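Local atomic coordinates of ribokinase (PDB entry 6CW5), a protein that probably catalyses the magnesium-dependent transfer of a phosphoryl group from ATP to O-5 of D-ribose, yielding D-ribose 5-phosphate and ADP. Residues 29-32 with 38-41; 55-60 with 316-321; 94-99 with 123-128; 229-232 with 236-239. One frame throughout, in Å; residues are numbered along the deposited sequence.

Interaction 1 (29-32 with 38-41); sequences LPHI and TISS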
loop_
_atom_site.group_PDB
_atom_site.type_symbol
_atom_site.label_atom_id
_atom_site.label_comp_id
_atom_site.label_asym_id
_atom_site.label_seq_id
_atom_site.Cartn_x
_atom_site.Cartn_y
_atom_site.Cartn_z
ATOM N N LEU A 29 25.815 -17.488 19.408
ATOM C CA LEU A 29 25.695 -18.933 19.255
ATOM C C LEU A 29 26.955 -19.524 18.635
ATOM O O LEU A 29 27.671 -18.832 17.909
ATOM C CB LEU A 29 24.486 -19.253 18.364
ATOM C CG LEU A 29 23.127 -19.063 19.039
ATOM C CD1 LEU A 29 22.081 -18.810 17.960
ATOM C CD2 LEU A 29 22.785 -20.289 19.826
ATOM N N PRO A 30 27.254 -20.800 18.904
ATOM C CA PRO A 30 28.420 -21.403 18.249
ATOM C C PRO A 30 28.217 -21.613 16.765
ATOM O O PRO A 30 29.210 -21.656 16.025
ATOM C CB PRO A 30 28.606 -22.737 18.991
ATOM C CG PRO A 30 27.254 -23.046 19.540
ATOM C CD PRO A 30 26.596 -21.731 19.839
ATOM N N HIS A 31 26.971 -21.734 16.315
ATOM C CA HIS A 31 26.646 -21.921 14.905
ATOM C C HIS A 31 25.165 -21.662 14.771
ATOM O O HIS A 31 24.442 -21.621 15.771
ATOM C CB HIS A 31 26.981 -23.340 14.427
ATOM C CG HIS A 31 26.301 -24.403 15.229
ATOM N ND1 HIS A 31 26.926 -25.071 16.264
ATOM C CD2 HIS A 31 25.041 -24.895 15.168
ATOM C CE1 HIS A 31 26.083 -25.936 16.797
ATOM N NE2 HIS A 31 24.930 -25.843 16.152
ATOM N N ILE A 32 24.720 -21.463 13.527
ATOM C CA ILE A 32 23.302 -21.233 13.266
ATOM C C ILE A 32 22.521 -22.505 13.575
ATOM O O ILE A 32 22.931 -23.606 13.189
ATOM C CB ILE A 32 23.108 -20.796 11.807
ATOM C CG1 ILE A 32 23.912 -19.516 11.538
ATOM C CG2 ILE A 32 21.610 -20.614 11.490
ATOM C CD1 ILE A 32 23.420 -18.301 12.328
ATOM N N THR A 38 18.104 -28.097 19.330
ATOM C CA THR A 38 17.971 -27.133 20.428
ATOM C C THR A 38 19.372 -26.745 20.873
ATOM O O THR A 38 20.202 -27.624 21.147
ATOM C CB THR A 38 17.199 -27.712 21.622
ATOM O OG1 THR A 38 15.833 -27.954 21.244
ATOM C CG2 THR A 38 17.211 -26.690 22.809
ATOM N N ILE A 39 19.646 -25.442 20.936
ATOM C CA ILE A 39 20.987 -24.967 21.257
ATOM C C ILE A 39 20.862 -23.768 22.188
ATOM O O ILE A 39 19.898 -23.008 22.115
ATOM C CB ILE A 39 21.760 -24.601 19.970
ATOM C CG1 ILE A 39 23.217 -24.288 20.257
ATOM C CG2 ILE A 39 21.127 -23.391 19.280
ATOM C CD1 ILE A 39 24.002 -24.167 18.984
ATOM N N SER A 40 21.839 -23.610 23.081
ATOM C CA SER A 40 21.812 -22.538 24.071
ATOM C C SER A 40 22.641 -21.351 23.594
ATOM O O SER A 40 23.832 -21.511 23.308
ATOM C CB SER A 40 22.367 -23.039 25.410
ATOM O OG SER A 40 21.442 -23.874 26.098
ATOM N N SER A 41 22.042 -20.159 23.573
ATOM C CA SER A 41 22.851 -18.973 23.297
ATOM C C SER A 41 23.792 -18.703 24.467
ATOM O O SER A 41 23.498 -19.046 25.620
ATOM C CB SER A 41 21.957 -17.753 23.018
ATOM O OG SER A 41 21.148 -17.455 24.142
#
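I39 points from 38-41 toward L29, P30 and H31: its carbons CG2 and CG1 pack on L29, while the terminal methyl CD1 serves both P30 and H31. The CB bond already points at 29-32. From CB the short branch, CG2, packs on the methyl L29 CD2 at 3.6 Å. The longer branch leaves with CG1 trans to the backbone N (chi1 -172°), still within 4.0 Å of the same L29 CD2, and continues almost straight to CD1. That terminal methyl makes two contacts. It meets the outermost carbon of the proline ring, P30 CG, head-on at 3.5 Å, a tight separation for two carbons, and it lies over one face of the H31 imidazole, 3.7 Å from the ring centroid and 28° off the normal, as a CH-pi contact displaced toward the rim. L29 CD2 also reaches past I39 to S41 CA, at 3.7 Å. H31 NE2 is hydrogen-bonded to E37 OE2, which helps fix the ring's rotation and may polarise it. Both H31 and I39 also touch a crystal neighbour, so lattice packing may influence this surface loop. The two segments lie in the connection between strands 22-29 and 43-49 of the small four-stranded sheet, where L29, at the end of its strand, bonds through its backbone to S108 and A110 and packs on Q107 of strand 102-109.

Interaction 2 (55-60 with 316-321); sequences QAFAVA and GAMESV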
loop_
_atom_site.group_PDB
_atom_site.type_symbol
_atom_site.label_atom_id
_atom_site.label_comp_id
_atom_site.label_asym_id
_atom_site.label_seq_id
_atom_site.Cartn_x
_atom_site.Cartn_y
_atom_site.Cartn_z
ATOM N N GLN A 55 19.317 3.284 8.405
ATOM C CA GLN A 55 19.672 4.132 7.272
ATOM C C GLN A 55 19.390 5.601 7.588
ATOM O O GLN A 55 20.183 6.474 7.230
ATOM C CB GLN A 55 18.934 3.652 6.013
ATOM C CG GLN A 55 19.522 2.333 5.522
ATOM C CD GLN A 55 18.847 1.726 4.273
ATOM O OE1 GLN A 55 18.127 2.392 3.530
ATOM N NE2 GLN A 55 19.073 0.427 4.079
ATOM N N ALA A 56 18.304 5.890 8.313
ATOM C CA ALA A 56 18.044 7.280 8.705
ATOM C C ALA A 56 19.131 7.795 9.639
ATOM O O ALA A 56 19.589 8.942 9.519
ATOM C CB ALA A 56 16.673 7.395 9.383
ATOM N N PHE A 57 19.514 6.969 10.608
ATOM C CA PHE A 57 20.579 7.318 11.537
ATOM C C PHE A 57 21.874 7.637 10.795
ATOM O O PHE A 57 22.613 8.556 11.174
ATOM C CB PHE A 57 20.785 6.147 12.498
ATOM C CG PHE A 57 21.490 6.516 13.745
ATOM C CD1 PHE A 57 20.802 7.123 14.788
ATOM C CD2 PHE A 57 22.847 6.263 13.889
ATOM C CE1 PHE A 57 21.462 7.451 15.966
ATOM C CE2 PHE A 57 23.513 6.612 15.055
ATOM C CZ PHE A 57 22.818 7.201 16.094
ATOM N N ALA A 58 22.176 6.863 9.751
ATOM C CA ALA A 58 23.396 7.092 8.983
ATOM C C ALA A 58 23.303 8.366 8.158
ATOM O O ALA A 58 24.285 9.104 8.054
ATOM C CB ALA A 58 23.690 5.884 8.087
ATOM N N VAL A 59 22.134 8.657 7.575
ATOM C CA VAL A 59 21.997 9.936 6.873
ATOM C C VAL A 59 22.291 11.072 7.834
ATOM O O VAL A 59 23.060 11.987 7.531
ATOM C CB VAL A 59 20.596 10.084 6.240
ATOM C CG1 VAL A 59 20.446 11.483 5.610
ATOM C CG2 VAL A 59 20.355 9.016 5.178
ATOM N N ALA A 60 21.709 10.999 9.037
ATOM C CA ALA A 60 21.896 12.050 10.030
ATOM C C ALA A 60 23.347 12.139 10.484
ATOM O O ALA A 60 23.910 13.231 10.597
ATOM C CB ALA A 60 20.967 11.799 11.223
ATOM N N GLY A 316 26.808 -2.368 17.173
ATOM C CA GLY A 316 25.412 -2.090 16.885
ATOM C C GLY A 316 25.163 -1.600 15.470
ATOM O O GLY A 316 26.013 -0.964 14.854
ATOM N N ALA A 317 23.969 -1.912 14.957
ATOM C CA ALA A 317 23.591 -1.422 13.635
ATOM C C ALA A 317 23.469 0.097 13.630
ATOM O O ALA A 317 23.947 0.765 12.703
ATOM C CB ALA A 317 22.288 -2.078 13.183
ATOM N N MET A 318 22.848 0.665 14.667
ATOM C CA MET A 318 22.749 2.114 14.806
ATOM C C MET A 318 23.933 2.714 15.560
ATOM O O MET A 318 24.443 3.769 15.167
ATOM C CB MET A 318 21.442 2.495 15.510
ATOM C CG MET A 318 20.482 3.274 14.618
ATOM S SD MET A 318 18.840 3.531 15.332
ATOM C CE MET A 318 19.146 4.793 16.560
ATOM N N GLU A 319 24.395 2.049 16.623
ATOM C CA GLU A 319 25.417 2.628 17.493
ATOM C C GLU A 319 26.759 2.814 16.784
ATOM O O GLU A 319 27.513 3.730 17.129
ATOM C CB GLU A 319 25.592 1.754 18.740
ATOM N N SER A 320 27.081 1.973 15.804
ATOM C CA SER A 320 28.397 2.004 15.172
ATOM C C SER A 320 28.469 2.929 13.959
ATOM O O SER A 320 29.529 3.014 13.325
ATOM C CB SER A 320 28.821 0.587 14.764
ATOM O OG SER A 320 27.909 -0.003 13.857
ATOM N N VAL A 321 27.383 3.616 13.616
ATOM C CA VAL A 321 27.409 4.551 12.492
ATOM C C VAL A 321 28.264 5.755 12.874
ATOM O O VAL A 321 27.911 6.499 13.802
ATOM C CB VAL A 321 25.996 4.993 12.086
ATOM C CG1 VAL A 321 26.094 6.115 11.079
ATOM C CG2 VAL A 321 25.218 3.820 11.514
#
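F57 of helix 51-61 and M318 of the loop after helix 297-311 meet with their side chains at about a right angle, and the sulfur makes the Met-aromatic contact: M318 SD lies obliquely to the F57 ring, 4.7 Å from its centroid. M318 CG stands over one face of that ring as a CH-pi donor, 4.0 Å from the centroid and 29° off the normal. A close carbonyl-to-carbon contact accompanies these, the backbone M318 O coming within 3.0 Å of F57 CE2. The remaining contacts are apolar. A bend at chi3 (74°) folds the terminal methyl back so that M318 CE touches F57 CD1 at 3.4 Å. V321 CB sits at the ring edge, in plane, 3.8 Å from F57 CD2, and V321 CG1 packs on A58, 3.6 Å from its CA. M318 and V321 are the ends of a type I beta turn, which places both beside the helix, V321 pointing toward it and M318 reaching F57 through its bent chain. The site is that of a PfkB-family kinase: N54, predicted to bind substrate, lies close to M318, and the same loop carries G316 and S320, predicted to bind potassium, consistent with the monovalent-cation site of ribokinases.

Interaction 3 (94-99 with 123-128); sequences KIVKDE and NYYLPS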
loop_
_atom_site.group_PDB
_atom_site.type_symbol
_atom_site.label_atom_id
_atom_site.label_comp_id
_atom_site.label_asym_id
_atom_site.label_seq_id
_atom_site.Cartn_x
_atom_site.Cartn_y
_atom_site.Cartn_z
ATOM N N LYS A 94 5.121 6.989 14.202
ATOM C CA LYS A 94 3.917 6.848 14.990
ATOM C C LYS A 94 4.153 5.850 16.112
ATOM O O LYS A 94 4.854 4.855 15.928
ATOM C CB LYS A 94 2.761 6.386 14.099
ATOM C CG LYS A 94 2.358 7.477 13.057
ATOM C CD LYS A 94 1.654 6.919 11.825
ATOM C CE LYS A 94 2.615 6.259 10.836
ATOM N NZ LYS A 94 3.523 7.201 10.109
ATOM N N ILE A 95 3.544 6.117 17.267
ATOM C CA ILE A 95 3.577 5.196 18.395
ATOM C C ILE A 95 2.210 4.537 18.482
ATOM O O ILE A 95 1.194 5.214 18.701
ATOM C CB ILE A 95 3.931 5.923 19.698
ATOM C CG1 ILE A 95 5.305 6.598 19.561
ATOM C CG2 ILE A 95 3.915 4.945 20.850
ATOM C CD1 ILE A 95 5.625 7.576 20.700
ATOM N N VAL A 96 2.180 3.220 18.349
ATOM C CA VAL A 96 0.938 2.477 18.169
ATOM C C VAL A 96 0.584 1.807 19.478
ATOM O O VAL A 96 1.363 0.999 19.990
ATOM C CB VAL A 96 1.067 1.430 17.055
ATOM C CG1 VAL A 96 -0.270 0.756 16.822
ATOM C CG2 VAL A 96 1.568 2.089 15.789
ATOM N N LYS A 97 -0.598 2.120 19.992
ATOM C CA LYS A 97 -1.084 1.492 21.203
ATOM C C LYS A 97 -1.395 0.019 20.959
ATOM O O LYS A 97 -1.883 -0.360 19.891
ATOM C CB LYS A 97 -2.332 2.225 21.694
ATOM N N ASP A 98 -1.119 -0.813 21.961
ATOM C CA ASP A 98 -1.409 -2.243 21.883
ATOM C C ASP A 98 -0.684 -2.916 20.713
ATOM O O ASP A 98 -1.156 -3.922 20.181
ATOM C CB ASP A 98 -2.915 -2.507 21.776
ATOM C CG ASP A 98 -3.702 -1.907 22.916
ATOM O OD1 ASP A 98 -3.176 -1.840 24.048
ATOM O OD2 ASP A 98 -4.860 -1.508 22.679
ATOM N N GLU A 99 0.448 -2.369 20.292
ATOM C CA GLU A 99 1.299 -2.992 19.283
ATOM C C GLU A 99 2.722 -3.012 19.811
ATOM O O GLU A 99 3.083 -2.217 20.675
ATOM C CB GLU A 99 1.258 -2.249 17.944
ATOM C CG GLU A 99 2.009 -2.945 16.820
ATOM C CD GLU A 99 1.630 -4.409 16.644
ATOM O OE1 GLU A 99 0.742 -4.700 15.816
ATOM O OE2 GLU A 99 2.217 -5.281 17.326
ATOM N N ASN A 123 5.854 -2.288 12.343
ATOM C CA ASN A 123 6.326 -1.885 11.021
ATOM C C ASN A 123 5.275 -2.109 9.948
ATOM O O ASN A 123 5.334 -1.448 8.897
ATOM C CB ASN A 123 7.605 -2.635 10.650
ATOM C CG ASN A 123 8.790 -2.153 11.424
ATOM O OD1 ASN A 123 8.981 -0.941 11.585
ATOM N ND2 ASN A 123 9.600 -3.097 11.939
ATOM N N TYR A 124 4.315 -3.007 10.182
ATOM C CA TYR A 124 3.236 -3.246 9.225
ATOM C C TYR A 124 1.934 -2.567 9.630
ATOM O O TYR A 124 0.874 -2.883 9.074
ATOM C CB TYR A 124 3.009 -4.753 9.016
ATOM C CG TYR A 124 3.776 -5.305 7.837
ATOM C CD1 TYR A 124 5.146 -5.119 7.721
ATOM C CD2 TYR A 124 3.116 -5.998 6.823
ATOM C CE1 TYR A 124 5.841 -5.618 6.625
ATOM C CE2 TYR A 124 3.797 -6.511 5.734
ATOM C CZ TYR A 124 5.154 -6.323 5.644
ATOM O OH TYR A 124 5.832 -6.810 4.544
ATOM N N TYR A 125 1.995 -1.635 10.566
ATOM C CA TYR A 125 0.831 -0.827 10.917
ATOM C C TYR A 125 0.643 0.309 9.930
ATOM O O TYR A 125 1.597 0.989 9.552
ATOM C CB TYR A 125 1.021 -0.243 12.296
ATOM C CG TYR A 125 0.014 0.825 12.689
ATOM C CD1 TYR A 125 -1.237 0.473 13.216
ATOM C CD2 TYR A 125 0.327 2.177 12.586
ATOM C CE1 TYR A 125 -2.151 1.452 13.627
ATOM C CE2 TYR A 125 -0.596 3.166 13.016
ATOM C CZ TYR A 125 -1.822 2.794 13.508
ATOM O OH TYR A 125 -2.732 3.769 13.918
ATOM N N LEU A 126 -0.600 0.512 9.521
ATOM C CA LEU A 126 -0.975 1.661 8.733
ATOM C C LEU A 126 -2.156 2.311 9.439
ATOM O O LEU A 126 -3.144 1.627 9.769
ATOM C CB LEU A 126 -1.352 1.251 7.303
ATOM C CG LEU A 126 -0.158 0.757 6.497
ATOM C CD1 LEU A 126 -0.624 0.266 5.135
ATOM C CD2 LEU A 126 0.833 1.871 6.350
ATOM N N PRO A 127 -2.104 3.609 9.699
ATOM C CA PRO A 127 -3.201 4.249 10.430
ATOM C C PRO A 127 -4.427 4.438 9.560
ATOM O O PRO A 127 -4.327 4.666 8.351
ATOM C CB PRO A 127 -2.612 5.611 10.830
ATOM C CG PRO A 127 -1.599 5.898 9.748
ATOM C CD PRO A 127 -0.978 4.529 9.457
ATOM N N SER A 128 -5.616 4.349 10.214
ATOM C CA SER A 128 -6.883 4.649 9.566
ATOM C C SER A 128 -7.433 5.975 10.087
ATOM O O SER A 128 -7.310 6.255 11.279
ATOM C CB SER A 128 -7.894 3.523 9.840
ATOM O OG SER A 128 -9.200 3.889 9.402
#
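V96 rests both of its methyls on the ring of Y125, and this pair carries most of the contact. V96 CG2 lies over the face as a CH-pi donor, 3.7 Å from the centroid and 20° off the normal, and comes to 3.4 Å from Y125 CD2. V96 CG1 sits above the opposite rim of that same face, 3.7 Å over Y125 CD1. This two-methyl seat follows from chi1 of V96 (-176°), which swings CG1 away from the backbone nitrogen and leaves CG2 beside it. The opposite ring face is met by the backbone just downstream, with P127 N 3.6 Å above the plane. Beside this sandwich the aliphatic part of K94 crosses P127 at about a right angle, CD to CG, at 4.0 Å. V96 and K94 belong to strand 93-96, an outermost strand of the nine-stranded sheet that forms the alpha/beta core of the PfkB fold. Its parallel neighbour, strand 66-73, holds it through backbone bonds from K94 to G70 and I72, and supplies A71, which touches both V96 and Y125. Bends at chi3 and chi4 carry K94 NZ back to a hydrogen bond with K92 O and a salt bridge with D69. Segment 123-128 also meets the second subunit, where Y124 OH bonds T130 OG1 of that chain and L126 packs on L126 of that chain.

Interaction 4 (229-232 with 236-239); sequences LELH and YFSK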
loop_
_atom_site.group_PDB
_atom_site.type_symbol
_atom_site.label_atom_id
_atom_site.label_comp_id
_atom_site.label_asym_id
_atom_site.label_seq_id
_atom_site.Cartn_x
_atom_site.Cartn_y
_atom_site.Cartn_z
ATOM N N LEU A 229 25.392 -4.629 -16.012
ATOM C CA LEU A 229 25.120 -4.213 -17.389
ATOM C C LEU A 229 23.958 -5.005 -17.981
ATOM O O LEU A 229 23.149 -4.467 -18.753
ATOM C CB LEU A 229 26.375 -4.366 -18.258
ATOM C CG LEU A 229 27.560 -3.470 -17.897
ATOM C CD1 LEU A 229 28.793 -3.825 -18.683
ATOM C CD2 LEU A 229 27.173 -1.985 -18.130
ATOM N N GLU A 230 23.864 -6.287 -17.636
ATOM C CA GLU A 230 22.754 -7.118 -18.089
ATOM C C GLU A 230 21.431 -6.647 -17.495
ATOM O O GLU A 230 20.406 -6.550 -18.196
ATOM C CB GLU A 230 23.005 -8.578 -17.705
ATOM C CG GLU A 230 21.864 -9.446 -18.188
ATOM C CD GLU A 230 22.114 -10.939 -18.106
ATOM O OE1 GLU A 230 23.265 -11.373 -17.842
ATOM O OE2 GLU A 230 21.123 -11.678 -18.329
ATOM N N LEU A 231 21.442 -6.360 -16.199
ATOM C CA LEU A 231 20.247 -5.872 -15.528
ATOM C C LEU A 231 19.772 -4.592 -16.183
ATOM O O LEU A 231 18.580 -4.438 -16.460
ATOM C CB LEU A 231 20.537 -5.671 -14.039
ATOM C CG LEU A 231 19.384 -5.204 -13.159
ATOM C CD1 LEU A 231 18.211 -6.170 -13.284
ATOM C CD2 LEU A 231 19.817 -5.068 -11.673
ATOM N N HIS A 232 20.709 -3.691 -16.509
ATOM C CA HIS A 232 20.351 -2.427 -17.136
ATOM C C HIS A 232 19.512 -2.634 -18.384
ATOM O O HIS A 232 18.561 -1.887 -18.624
ATOM C CB HIS A 232 21.625 -1.642 -17.493
ATOM C CG HIS A 232 21.372 -0.418 -18.319
ATOM N ND1 HIS A 232 20.747 0.699 -17.800
ATOM C CD2 HIS A 232 21.685 -0.114 -19.605
ATOM C CE1 HIS A 232 20.683 1.635 -18.732
ATOM N NE2 HIS A 232 21.224 1.160 -19.844
ATOM N N TYR A 236 12.444 -6.268 -17.866
ATOM C CA TYR A 236 11.690 -6.161 -16.618
ATOM C C TYR A 236 12.163 -5.002 -15.763
ATOM O O TYR A 236 11.440 -4.580 -14.846
ATOM C CB TYR A 236 11.799 -7.444 -15.779
ATOM C CG TYR A 236 11.028 -8.642 -16.284
ATOM C CD1 TYR A 236 9.639 -8.673 -16.237
ATOM C CD2 TYR A 236 11.694 -9.767 -16.776
ATOM C CE1 TYR A 236 8.929 -9.781 -16.699
ATOM C CE2 TYR A 236 10.987 -10.882 -17.241
ATOM C CZ TYR A 236 9.614 -10.880 -17.193
ATOM O OH TYR A 236 8.912 -11.968 -17.645
ATOM N N PHE A 237 13.354 -4.481 -16.042
ATOM C CA PHE A 237 13.978 -3.459 -15.213
ATOM C C PHE A 237 13.657 -2.107 -15.850
ATOM O O PHE A 237 12.640 -1.972 -16.536
ATOM C CB PHE A 237 15.491 -3.734 -15.128
ATOM C CG PHE A 237 16.194 -3.085 -13.946
ATOM C CD1 PHE A 237 15.744 -3.291 -12.643
ATOM C CD2 PHE A 237 17.320 -2.294 -14.159
ATOM C CE1 PHE A 237 16.411 -2.722 -11.563
ATOM C CE2 PHE A 237 17.976 -1.691 -13.096
ATOM C CZ PHE A 237 17.519 -1.895 -11.796
ATOM N N SER A 238 14.492 -1.101 -15.630
ATOM C CA SER A 238 14.356 0.163 -16.342
ATOM C C SER A 238 15.743 0.717 -16.623
ATOM O O SER A 238 16.619 0.632 -15.766
ATOM C CB SER A 238 13.571 1.185 -15.503
ATOM O OG SER A 238 13.634 2.483 -16.066
ATOM N N LYS A 239 15.921 1.333 -17.798
ATOM C CA LYS A 239 17.229 1.904 -18.138
ATOM C C LYS A 239 17.534 3.176 -17.360
ATOM O O LYS A 239 18.648 3.695 -17.453
ATOM C CB LYS A 239 17.290 2.158 -19.640
ATOM C CG LYS A 239 17.391 0.831 -20.426
ATOM C CD LYS A 239 17.557 1.050 -21.929
ATOM C CE LYS A 239 17.661 -0.299 -22.681
ATOM N NZ LYS A 239 17.566 -0.053 -24.184
HETATM O O HOH W 1 19.401 0.712 -15.344
#
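L231 and F237 face each other with their CA atoms 6.7 Å apart, and H232 and K239 approach more closely, CA to CA at 5.4 Å, as the chain leaves helix 220-233 and doubles back beside its last turn. The fold-back brings the helical carbonyl L231 O to 3.4 Å from F237 CD2. The F237 side chain points at the helix, and L231 CG stands over the centre of its ring, 3.7 Å from the centroid and only 11° off the normal, a CH-pi contact. L231 CD1 and CD2 spread over the same ring, toward F237 CG and CZ respectively. The pair lies within a beta-alpha-beta crossover: the chain runs from strand 191-195 through helices 196-205 and 220-233 to the adjacent parallel strand 242-246, and both residues pack on L192, L202 and I243 of those elements. H232 is partly exposed. With CG extended on the far side of CB from its own N (chi1 172°), its ring lies across K239, whose CG sits over one face 4.1 Å from the centroid. The ring edge meets K239 O in plane, 3.2 Å from H232 CE1. A water also in that plane is 2.8 Å from H232 ND1 and donates a hydrogen bond to S238 O, joining side chain to backbone across the loop. Y255 packs edge-to-face with H232, and W186 meets the F237 ring.

Along the chain, interaction 1 is complete before interaction 2 opens; interactions 3 and 4 follow before 316-321 returns to close interaction 2. None touches another: centres lie between 23 Å (interactions 2 and 3) and 41 Å (interactions 1 and 4) apart. Interaction 1 lies in the loop joining two strands of the small four-stranded sheet, which corresponds to the lid of ribokinases, whereas interactions 3 and 4 serve the nine-stranded core sheet, at its outermost strand 93-96 and at the entry to strand 242-246. Interaction 2 is the most central, about 11 Å from the chain centre, and joins residues over 250 positions apart. The set thus samples lid, core edge, predicted active-site region and crossover of one PfkB domain.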